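PDB 1L8Q: chromosomal replication initiator protein DnaA from Aquifex aeolicus, which binds the chromosomal replication origin in its ATP-bound form to initiate DNA replication, and forms a right-handed spiral filament with an ATP analogue. Local coordinates for residues G215-G218 with L219-K222. Numbering follows the deposited sequence.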
loop_
_atom_site.group_PDB
_atom_site.type_symbol
_atom_site.label_atom_id
_atom_site.label_comp_id
_atom_site.label_asym_id
_atom_site.label_seq_id
_atom_site.Cartn_x
_atom_site.Cartn_y
_atom_site.Cartn_z
ATOM N N GLY A 215 -26.805 2.716 0.200
ATOM C CA GLY A 215 -27.212 2.791 1.593
ATOM C C GLY A 215 -26.374 1.797 2.407
ATOM O O GLY A 215 -25.928 0.770 1.876
ATOM N N PHE A 216 -26.158 2.078 3.691
ATOM C CA PHE A 216 -25.340 1.170 4.486
ATOM C C PHE A 216 -25.940 -0.234 4.452
ATOM O O PHE A 216 -25.226 -1.234 4.306
ATOM C CB PHE A 216 -25.197 1.650 5.930
ATOM C CG PHE A 216 -24.456 0.681 6.815
ATOM C CD1 PHE A 216 -23.112 0.406 6.586
ATOM C CD2 PHE A 216 -25.109 0.033 7.859
ATOM C CE1 PHE A 216 -22.433 -0.479 7.364
ATOM C CE2 PHE A 216 -24.434 -0.866 8.676
ATOM C CZ PHE A 216 -23.078 -1.127 8.427
ATOM N N GLU A 217 -27.255 -0.311 4.573
ATOM C CA GLU A 217 -27.915 -1.620 4.605
ATOM C C GLU A 217 -28.008 -2.281 3.225
ATOM O O GLU A 217 -28.225 -3.492 3.123
ATOM C CB GLU A 217 -29.274 -1.543 5.303
ATOM C CG GLU A 217 -29.156 -0.996 6.714
ATOM C CD GLU A 217 -30.464 -1.015 7.483
ATOM O OE1 GLU A 217 -31.535 -0.992 6.858
ATOM O OE2 GLU A 217 -30.425 -1.041 8.722
ATOM N N GLY A 218 -27.804 -1.481 2.181
ATOM C CA GLY A 218 -27.765 -1.978 0.826
ATOM C C GLY A 218 -26.454 -2.694 0.611
ATOM O O GLY A 218 -26.413 -3.751 -0.012
ATOM N N LEU A 219 -25.384 -2.133 1.169
ATOM C CA LEU A 219 -24.060 -2.738 1.075
ATOM C C LEU A 219 -24.034 -4.042 1.841
ATOM O O LEU A 219 -23.504 -5.049 1.364
ATOM C CB LEU A 219 -22.972 -1.783 1.595
ATOM C CG LEU A 219 -21.549 -2.346 1.432
ATOM C CD1 LEU A 219 -21.308 -2.858 -0.006
ATOM C CD2 LEU A 219 -20.502 -1.305 1.855
ATOM N N GLU A 220 -24.630 -4.047 3.018
ATOM C CA GLU A 220 -24.666 -5.277 3.799
ATOM C C GLU A 220 -25.391 -6.378 3.032
ATOM O O GLU A 220 -24.921 -7.526 2.977
ATOM C CB GLU A 220 -25.283 -5.041 5.179
ATOM C CG GLU A 220 -24.343 -4.295 6.124
ATOM C CD GLU A 220 -24.940 -4.048 7.488
ATOM O OE1 GLU A 220 -24.300 -4.434 8.485
ATOM O OE2 GLU A 220 -26.038 -3.456 7.573
ATOM N N ARG A 221 -26.496 -6.020 2.390
ATOM C CA ARG A 221 -27.238 -6.979 1.600
ATOM C C ARG A 221 -26.415 -7.480 0.422
ATOM O O ARG A 221 -26.306 -8.688 0.193
ATOM C CB ARG A 221 -28.528 -6.357 1.097
ATOM C CG ARG A 221 -29.567 -7.360 0.626
ATOM C CD ARG A 221 -30.757 -6.727 -0.053
ATOM N NE ARG A 221 -31.861 -7.662 -0.254
ATOM C CZ ARG A 221 -31.943 -8.522 -1.265
ATOM N NH1 ARG A 221 -30.980 -8.575 -2.166
ATOM N NH2 ARG A 221 -32.989 -9.333 -1.372
ATOM N N LYS A 222 -25.823 -6.554 -0.321
ATOM C CA LYS A 222 -25.024 -6.926 -1.465
ATOM C C LYS A 222 -23.898 -7.838 -1.017
ATOM O O LYS A 222 -23.640 -8.871 -1.645
ATOM C CB LYS A 222 -24.489 -5.686 -2.193
ATOM C CG LYS A 222 -23.702 -5.985 -3.485
ATOM C CD LYS A 222 -24.412 -7.015 -4.355
ATOM C CE LYS A 222 -23.864 -7.016 -5.796
ATOM N NZ LYS A 222 -22.415 -7.437 -5.889
#
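The carbonyl oxygen of Gly215 accepts the amide of Leu219, with N and O 3.0 Å apart, and also a weak bond from the amide of Gly218. Here the first turn of helix 216-241 begins, Gly215 being its N-cap and, with positive phi (82°), the first residue beyond helix 201-214 to leave helical angles. This turn starts the long helix that opens domain IV, which probably binds double-stranded DNA, directly after the last helix of the AAA+ region. The i to i+4 helical bonds continue from Phe216, Glu217 and Gly218 to Glu220, Arg221 and Lys222, the last 2.9 Å from Lys222 N to Gly218 O.

Between the side chains, Glu220 meets Phe216 one turn earlier. Glu220 CG, anti to the carbonyl carbon, stands over one face of the ring, offset toward the rim. The extended chain beyond it keeps the carboxylate on that same side, above and just past the rim at CE2 and CZ, its plane inclined by 37° to that of the ring. Phe216 has CG anti to its own N (chi1 175°), which places the ring where Glu220 can meet it and where it also touches Ile211 and Val190. Leu219, the buried residue of the turn, packs on Leu210 and Ile211 of helix 201-214 and on Tyr193 of helix 188-197. Lys222 reaches forward to a salt bridge with Glu226. Glu217 and Glu220, both probably negative, keep their OE2 atoms 5.1 Å apart, and Glu217 CG stands 4.1 Å from Glu220 OE2.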